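Local atomic coordinates of trans-2-enoyl-CoA reductase (Treponema denticola ATCC 35405, PDB entry 4GGO), a protein that catalyses the NADH-dependent reduction of the carbon-carbon double bond of crotonyl-CoA and longer trans-2-enoyl-CoA thioesters, a step of bacterial fatty acid synthesis. Residues K48-N52 with Y74-T78; R67-F72 with F103-A107; K135-F141 with E220-E224. All blocks are in the same frame, centred on the assembly; numbering follows the deposited sequence.

Contact 1 of 3, residues K48-N52 with Y74-T78; sequences KAPKN and YGAAT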
loop_
_atom_site.group_PDB
_atom_site.type_symbol
_atom_site.label_atom_id
_atom_site.label_comp_id
_atom_site.label_asym_id
_atom_site.label_seq_id
_atom_site.Cartn_x
_atom_site.Cartn_y
_atom_site.Cartn_z
ATOM N N LYS A 48 15.707 15.753 -9.953
ATOM C CA LYS A 48 15.436 14.779 -11.001
ATOM C C LYS A 48 13.980 14.331 -10.935
ATOM O O LYS A 48 13.240 14.729 -10.034
ATOM C CB LYS A 48 16.372 13.576 -10.880
ATOM C CG LYS A 48 17.846 13.930 -10.999
ATOM C CD LYS A 48 18.714 12.685 -11.075
ATOM C CE LYS A 48 20.173 13.046 -11.303
ATOM N NZ LYS A 48 21.027 11.838 -11.475
ATOM N N ALA A 49 13.569 13.505 -11.890
ATOM C CA ALA A 49 12.184 13.060 -11.959
ATOM C C ALA A 49 12.086 11.678 -12.590
ATOM O O ALA A 49 12.920 11.311 -13.418
ATOM C CB ALA A 49 11.351 14.063 -12.744
ATOM N N PRO A 50 11.065 10.900 -12.197
ATOM C CA PRO A 50 10.854 9.594 -12.825
ATOM C C PRO A 50 10.394 9.763 -14.268
ATOM O O PRO A 50 9.775 10.776 -14.592
ATOM C CB PRO A 50 9.739 8.976 -11.976
ATOM C CG PRO A 50 9.011 10.140 -11.405
ATOM C CD PRO A 50 10.057 11.187 -11.162
ATOM N N LYS A 51 10.700 8.789 -15.120
ATOM C CA LYS A 51 10.326 8.854 -16.530
ATOM C C LYS A 51 9.509 7.630 -16.932
ATOM O O LYS A 51 8.427 7.749 -17.506
ATOM C CB LYS A 51 11.574 8.961 -17.410
ATOM C CG LYS A 51 11.280 9.185 -18.889
ATOM C CD LYS A 51 12.559 9.341 -19.706
ATOM C CE LYS A 51 13.276 8.009 -19.908
ATOM N NZ LYS A 51 14.576 8.202 -20.619
ATOM N N ASN A 52 10.042 6.452 -16.627
ATOM C CA ASN A 52 9.354 5.197 -16.891
ATOM C C ASN A 52 9.209 4.397 -15.605
ATOM O O ASN A 52 10.198 3.941 -15.033
ATOM C CB ASN A 52 10.111 4.383 -17.939
ATOM C CG ASN A 52 10.087 5.031 -19.309
ATOM O OD1 ASN A 52 9.032 5.425 -19.803
ATOM N ND2 ASN A 52 11.256 5.152 -19.926
ATOM N N TYR A 74 4.667 13.944 -11.950
ATOM C CA TYR A 74 5.926 14.050 -12.678
ATOM C C TYR A 74 5.781 13.831 -14.183
ATOM O O TYR A 74 6.716 14.083 -14.943
ATOM C CB TYR A 74 6.965 13.094 -12.086
ATOM C CG TYR A 74 7.410 13.481 -10.693
ATOM C CD1 TYR A 74 8.471 14.359 -10.500
ATOM C CD2 TYR A 74 6.765 12.977 -9.570
ATOM C CE1 TYR A 74 8.881 14.720 -9.231
ATOM C CE2 TYR A 74 7.166 13.333 -8.295
ATOM C CZ TYR A 74 8.225 14.205 -8.132
ATOM O OH TYR A 74 8.630 14.562 -6.867
ATOM N N GLY A 75 4.611 13.366 -14.610
ATOM C CA GLY A 75 4.342 13.166 -16.024
ATOM C C GLY A 75 4.936 11.880 -16.566
ATOM O O GLY A 75 5.109 11.727 -17.775
ATOM N N ALA A 76 5.241 10.948 -15.669
ATOM C CA ALA A 76 5.913 9.712 -16.053
ATOM C C ALA A 76 4.996 8.734 -16.774
ATOM O O ALA A 76 3.782 8.727 -16.566
ATOM C CB ALA A 76 6.534 9.045 -14.833
ATOM N N ALA A 77 5.590 7.911 -17.631
ATOM C CA ALA A 77 4.882 6.796 -18.237
ATOM C C ALA A 77 4.864 5.655 -17.230
ATOM O O ALA A 77 5.887 5.346 -16.618
ATOM C CB ALA A 77 5.573 6.366 -19.518
ATOM N N THR A 78 3.703 5.039 -17.039
ATOM C CA THR A 78 3.582 3.984 -16.040
ATOM C C THR A 78 2.984 2.696 -16.590
ATOM O O THR A 78 2.024 2.715 -17.360
ATOM C CB THR A 78 2.730 4.426 -14.826
ATOM O OG1 THR A 78 1.357 4.559 -15.217
ATOM C CG2 THR A 78 3.231 5.746 -14.257
HETATM O O HOH W 1 8.670 12.140 -16.381
#
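The backbones of K48-N52 and Y74-A77 run in nearly the same direction, 23° apart end to end, and meet in a parallel beta bridge between N52 and A77, where strands 52-56 and 77-82 of the Rossmann-type sheet begin side by side. One hydrogen bond joins them here: A77 N donates to K51 O at 2.8 Å. Next along, N52 CA approaches A77 O in a CA-H...O contact of 3.5 Å.

Ahead of the bridge the contact passes to side chains. P50 lies across the ring of Y74, the two side chains crossing at about a right angle, and its CD stands 3.9 Å from the ring centroid and 28° off the normal, a CH-pi contact over the face. Y74 presents that face because chi1 of -68° sets CG beside its own backbone N. A49 CB reaches the same ring obliquely, 3.7 Å from CD1. A76 CB packs against the carbonyl oxygens of P50 and K51, 3.5 Å from K51 O, while helix 311-323 touches both P50 and Y74 through Y319 and A320. A water bridges the two backbones, donating to Y74 O at 3.1 Å and to P50 O, the latter modelled rather short at 2.5 Å.

Contact 2 of 3, residues R67-F72 with F103-A107; sequences RITAAF and FDEAA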
loop_
_atom_site.group_PDB
_atom_site.type_symbol
_atom_site.label_atom_id
_atom_site.label_comp_id
_atom_site.label_asym_id
_atom_site.label_seq_id
_atom_site.Cartn_x
_atom_site.Cartn_y
_atom_site.Cartn_z
ATOM N N ARG A 67 1.597 5.235 -8.357
ATOM C CA ARG A 67 1.375 5.384 -9.788
ATOM C C ARG A 67 0.839 6.777 -10.090
ATOM O O ARG A 67 1.276 7.431 -11.037
ATOM C CB ARG A 67 0.411 4.314 -10.304
ATOM C CG ARG A 67 0.535 4.052 -11.797
ATOM C CD ARG A 67 -0.513 3.067 -12.293
ATOM N NE ARG A 67 -0.368 2.811 -13.723
ATOM C CZ ARG A 67 -1.198 2.061 -14.442
ATOM N NH1 ARG A 67 -2.247 1.488 -13.867
ATOM N NH2 ARG A 67 -0.980 1.888 -15.738
ATOM N N ILE A 68 -0.103 7.232 -9.268
ATOM C CA ILE A 68 -0.693 8.558 -9.420
ATOM C C ILE A 68 0.345 9.671 -9.249
ATOM O O ILE A 68 0.368 10.631 -10.021
ATOM C CB ILE A 68 -1.859 8.767 -8.429
ATOM C CG1 ILE A 68 -3.042 7.873 -8.810
ATOM C CG2 ILE A 68 -2.291 10.225 -8.393
ATOM C CD1 ILE A 68 -4.223 7.993 -7.875
ATOM N N THR A 69 1.205 9.534 -8.243
ATOM C CA THR A 69 2.250 10.524 -8.001
ATOM C C THR A 69 3.234 10.587 -9.169
ATOM O O THR A 69 3.620 11.669 -9.612
ATOM C CB THR A 69 3.021 10.239 -6.694
ATOM O OG1 THR A 69 2.110 10.231 -5.588
ATOM C CG2 THR A 69 4.085 11.305 -6.456
ATOM N N ALA A 70 3.632 9.421 -9.668
ATOM C CA ALA A 70 4.562 9.351 -10.790
ATOM C C ALA A 70 3.949 9.936 -12.056
ATOM O O ALA A 70 4.586 10.716 -12.761
ATOM C CB ALA A 70 5.004 7.914 -11.030
ATOM N N ALA A 71 2.705 9.562 -12.332
ATOM C CA ALA A 71 2.040 9.971 -13.565
ATOM C C ALA A 71 1.568 11.423 -13.539
ATOM O O ALA A 71 1.892 12.201 -14.432
ATOM C CB ALA A 71 0.874 9.037 -13.877
ATOM N N PHE A 72 0.804 11.789 -12.515
ATOM C CA PHE A 72 0.161 13.099 -12.497
ATOM C C PHE A 72 0.956 14.168 -11.755
ATOM O O PHE A 72 0.589 15.343 -11.765
ATOM C CB PHE A 72 -1.258 12.989 -11.941
ATOM C CG PHE A 72 -2.149 12.095 -12.752
ATOM C CD1 PHE A 72 -2.722 12.550 -13.928
ATOM C CD2 PHE A 72 -2.401 10.794 -12.350
ATOM C CE1 PHE A 72 -3.538 11.727 -14.681
ATOM C CE2 PHE A 72 -3.217 9.969 -13.099
ATOM C CZ PHE A 72 -3.786 10.436 -14.266
ATOM N N PHE A 103 -7.996 5.415 -13.359
ATOM C CA PHE A 103 -6.634 5.881 -13.596
ATOM C C PHE A 103 -6.324 5.989 -15.084
ATOM O O PHE A 103 -5.905 7.043 -15.562
ATOM C CB PHE A 103 -5.612 4.961 -12.922
ATOM C CG PHE A 103 -4.188 5.415 -13.092
ATOM C CD1 PHE A 103 -3.437 5.004 -14.185
ATOM C CD2 PHE A 103 -3.603 6.261 -12.164
ATOM C CE1 PHE A 103 -2.134 5.430 -14.347
ATOM C CE2 PHE A 103 -2.297 6.686 -12.320
ATOM C CZ PHE A 103 -1.563 6.273 -13.413
ATOM N N ASP A 104 -6.519 4.890 -15.806
ATOM C CA ASP A 104 -6.207 4.838 -17.232
ATOM C C ASP A 104 -7.010 5.862 -18.028
ATOM O O ASP A 104 -6.505 6.454 -18.981
ATOM C CB ASP A 104 -6.439 3.430 -17.786
ATOM C CG ASP A 104 -5.394 2.439 -17.309
ATOM O OD1 ASP A 104 -4.268 2.870 -16.984
ATOM O OD2 ASP A 104 -5.697 1.229 -17.264
ATOM N N GLU A 105 -8.259 6.069 -17.627
ATOM C CA GLU A 105 -9.113 7.061 -18.266
ATOM C C GLU A 105 -8.568 8.467 -18.035
ATOM O O GLU A 105 -8.554 9.296 -18.946
ATOM C CB GLU A 105 -10.545 6.946 -17.741
ATOM C CG GLU A 105 -11.532 7.900 -18.388
ATOM C CD GLU A 105 -12.970 7.445 -18.219
ATOM O OE1 GLU A 105 -13.215 6.221 -18.272
ATOM O OE2 GLU A 105 -13.853 8.308 -18.033
ATOM N N ALA A 106 -8.113 8.727 -16.813
ATOM C CA ALA A 106 -7.535 10.020 -16.472
ATOM C C ALA A 106 -6.198 10.223 -17.177
ATOM O O ALA A 106 -5.906 11.312 -17.670
ATOM C CB ALA A 106 -7.366 10.147 -14.966
ATOM N N ALA A 107 -5.392 9.166 -17.221
ATOM C CA ALA A 107 -4.079 9.224 -17.856
ATOM C C ALA A 107 -4.200 9.476 -19.356
ATOM O O ALA A 107 -3.390 10.193 -19.941
ATOM C CB ALA A 107 -3.310 7.939 -17.595
#
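The ring of F103 is sandwiched: the aliphatic part of R67 lies over one face, the edge of the F72 ring comes in on the opposite face, and I68 CG1 sits at the ring's edge. Together with A71 these residues form a knobs-into-holes contact: F103, from helix 95-110, is the knob, and R67, I68, A71 and F72 of helix 61-74 surround it. The segment axes are 11.5 Å apart and 8° from parallel, as befits two helices packed on the same side of a Rossmann-type sheet.

R67 supplies a CH-pi contact, its CD lying over the face 3.8 Å from the F103 centroid. Its chain is extended from CG to NE, which carries the guanidinium along the ring with the two planes only 23° apart; F103 CE1 lies over one guanidinium face. The two phenylalanines make an offset edge-to-face pair, centroids 5.4 Å apart and planes at 76°, in which F72 CE2 comes to 3.5 Å from F103 CE2. Beyond this pair F72 CZ reaches A106 CB at 3.7 Å, fitting the ring against the next turn.

The buried guanidinium is fixed chiefly by the sheet, since NE bonds to T78 OG1 and NH1 to T116 OG1, while the D104 carboxylate bonds to S114 and T116. R67 also lies beside C58 of the NAD(+) site. Between R67 and D104 there is a long salt bridge made by charge alone: D104 OD1 stands 3.7 Å from R67 NH2, well out of the guanidinium plane, with no N-H aimed at it.

Contact 3 of 3, residues K135-F141 with E220-E224; sequences KKKGIKF and EGLLE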
loop_
_atom_site.group_PDB
_atom_site.type_symbol
_atom_site.label_atom_id
_atom_site.label_comp_id
_atom_site.label_asym_id
_atom_site.label_seq_id
_atom_site.Cartn_x
_atom_site.Cartn_y
_atom_site.Cartn_z
ATOM N N LYS A 135 9.498 -3.990 -24.084
ATOM C CA LYS A 135 10.299 -4.177 -25.292
ATOM C C LYS A 135 9.663 -3.479 -26.487
ATOM O O LYS A 135 10.356 -2.913 -27.332
ATOM C CB LYS A 135 10.463 -5.668 -25.597
ATOM C CG LYS A 135 11.476 -6.384 -24.720
ATOM C CD LYS A 135 12.898 -5.986 -25.078
ATOM C CE LYS A 135 13.900 -6.621 -24.128
ATOM N NZ LYS A 135 13.733 -8.099 -24.054
ATOM N N LYS A 136 8.336 -3.521 -26.545
ATOM C CA LYS A 136 7.582 -2.983 -27.672
ATOM C C LYS A 136 7.688 -1.465 -27.778
ATOM O O LYS A 136 7.743 -0.914 -28.878
ATOM C CB LYS A 136 6.112 -3.388 -27.544
ATOM C CG LYS A 136 5.221 -2.902 -28.671
ATOM C CD LYS A 136 3.754 -2.906 -28.260
ATOM C CE LYS A 136 3.353 -4.216 -27.593
ATOM N NZ LYS A 136 1.895 -4.279 -27.274
ATOM N N LYS A 137 7.714 -0.794 -26.631
ATOM C CA LYS A 137 7.687 0.663 -26.603
ATOM C C LYS A 137 9.060 1.268 -26.326
ATOM O O LYS A 137 9.187 2.482 -26.160
ATOM C CB LYS A 137 6.676 1.153 -25.563
ATOM C CG LYS A 137 5.273 0.593 -25.750
ATOM C CD LYS A 137 4.628 1.105 -27.030
ATOM C CE LYS A 137 4.365 2.603 -26.959
ATOM N NZ LYS A 137 3.643 3.103 -28.163
ATOM N N GLY A 138 10.083 0.420 -26.286
ATOM C CA GLY A 138 11.442 0.869 -26.037
ATOM C C GLY A 138 11.605 1.485 -24.660
ATOM O O GLY A 138 12.324 2.472 -24.489
ATOM N N ILE A 139 10.938 0.896 -23.674
ATOM C CA ILE A 139 10.960 1.415 -22.312
ATOM C C ILE A 139 12.010 0.733 -21.442
ATOM O O ILE A 139 12.079 -0.495 -21.381
ATOM C CB ILE A 139 9.575 1.278 -21.638
ATOM C CG1 ILE A 139 8.584 2.275 -22.241
ATOM C CG2 ILE A 139 9.676 1.495 -20.135
ATOM C CD1 ILE A 139 7.194 2.183 -21.654
ATOM N N LYS A 140 12.837 1.544 -20.788
ATOM C CA LYS A 140 13.697 1.078 -19.708
ATOM C C LYS A 140 13.244 1.750 -18.418
ATOM O O LYS A 140 13.158 2.976 -18.350
ATOM C CB LYS A 140 15.164 1.414 -19.984
ATOM C CG LYS A 140 15.841 0.529 -21.021
ATOM C CD LYS A 140 17.342 0.793 -21.049
ATOM C CE LYS A 140 18.066 -0.151 -21.993
ATOM N NZ LYS A 140 19.543 0.046 -21.941
ATOM N N PHE A 141 12.951 0.951 -17.398
ATOM C CA PHE A 141 12.424 1.482 -16.143
ATOM C C PHE A 141 13.494 2.172 -15.299
ATOM O O PHE A 141 14.610 1.670 -15.164
ATOM C CB PHE A 141 11.754 0.372 -15.329
ATOM C CG PHE A 141 10.562 -0.246 -16.005
ATOM C CD1 PHE A 141 9.391 0.475 -16.169
ATOM C CD2 PHE A 141 10.608 -1.552 -16.463
ATOM C CE1 PHE A 141 8.291 -0.090 -16.786
ATOM C CE2 PHE A 141 9.511 -2.124 -17.079
ATOM C CZ PHE A 141 8.351 -1.394 -17.242
ATOM N N GLU A 220 16.758 -8.829 -19.246
ATOM C CA GLU A 220 16.222 -8.348 -20.514
ATOM C C GLU A 220 16.720 -6.946 -20.854
ATOM O O GLU A 220 16.357 -6.386 -21.888
ATOM C CB GLU A 220 14.693 -8.362 -20.482
ATOM C CG GLU A 220 14.084 -9.750 -20.368
ATOM C CD GLU A 220 14.127 -10.520 -21.676
ATOM O OE1 GLU A 220 14.520 -9.932 -22.706
ATOM O OE2 GLU A 220 13.762 -11.715 -21.673
ATOM N N GLY A 221 17.547 -6.382 -19.979
ATOM C CA GLY A 221 18.079 -5.047 -20.181
ATOM C C GLY A 221 17.006 -3.976 -20.111
ATOM O O GLY A 221 17.029 -3.010 -20.872
ATOM N N LEU A 222 16.065 -4.147 -19.189
ATOM C CA LEU A 222 14.951 -3.215 -19.054
ATOM C C LEU A 222 15.111 -2.297 -17.844
ATOM O O LEU A 222 14.153 -1.660 -17.406
ATOM C CB LEU A 222 13.626 -3.977 -18.969
ATOM C CG LEU A 222 13.235 -4.774 -20.214
ATOM C CD1 LEU A 222 11.943 -5.535 -19.975
ATOM C CD2 LEU A 222 13.103 -3.854 -21.418
ATOM N N LEU A 223 16.325 -2.230 -17.308
ATOM C CA LEU A 223 16.613 -1.349 -16.184
ATOM C C LEU A 223 17.576 -0.244 -16.596
ATOM O O LEU A 223 18.673 -0.517 -17.083
ATOM C CB LEU A 223 17.207 -2.137 -15.015
ATOM C CG LEU A 223 16.395 -3.318 -14.484
ATOM C CD1 LEU A 223 17.038 -3.882 -13.226
ATOM C CD2 LEU A 223 14.958 -2.904 -14.220
ATOM N N GLU A 224 17.161 1.002 -16.401
ATOM C CA GLU A 224 18.037 2.137 -16.651
ATOM C C GLU A 224 19.115 2.178 -15.574
ATOM O O GLU A 224 18.878 1.763 -14.440
ATOM C CB GLU A 224 17.238 3.442 -16.655
ATOM C CG GLU A 224 18.042 4.665 -17.063
ATOM C CD GLU A 224 18.655 4.522 -18.444
ATOM O OE1 GLU A 224 17.940 4.761 -19.440
ATOM O OE2 GLU A 224 19.849 4.168 -18.532
#
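K135 and E220 cross at about a right angle, their charged ends converging near the ends of helices 124-136 and 208-219. The lysine chain bends at chi2 and again at chi4 (54°), turning NZ toward the carboxylate, while E220 bends at its own chi2 (-76°) to present OE1. The salt bridge lies at the surface, though its modelled length is implausibly short, so its exact geometry is doubtful.

Next to this pair L222 brings CD2 to 4.0 Å from K135 CE and 3.5 Å from I139 O. I131 and A134 of helix 124-136 also touch this leucine. K140 is extended beyond CG and runs alongside G221, its CE 3.2 Å from G221 O. Its NZ is 5.4 Å from E224 OE2, so the opposite charges attract, if at all, without contact.

F141 and L223 direct their side chains to the same face of the sheet, and the F141 ring meets L222 O obliquely. Their backbones pair in parallel: F141 N donates to L222 O at 2.9 Å from above the carbonyl plane, and E224 N donates to F141 O at 2.9 Å, nearly straight at 168°. G221, with positive phi, closes helix 208-219 in a Schellman motif. F141 begins strand 141-146 after helix 124-136, and the short strand 223-224 pairs beside it, just ahead of strand 227-233, in a Rossmann-type alpha/beta fold.

All three contacts lie around the first five of seven strands in one parallel sheet, ordered 114-118, 77-82, 52-56, 141-146, 227-233. Contact 1 opens the pairing of the second and third of these, and contact 2 packs the helices that precede and follow strand 77-82. Their centres are about 11 Å apart and their segments alternate along the chain; A76 N bonds to A70 O, and T78 packs on F103. Contact 3 comes later in sequence, its centre about 14 Å from that of contact 1, which it meets through N52 ND2 and K140 O, and about 20 Å from that of contact 2, without touching it. Strands of the NAD(P)H-binding and catalytic regions are neighbours at both 52-56/141-146 and 77-82/114-118, so they build one sheet.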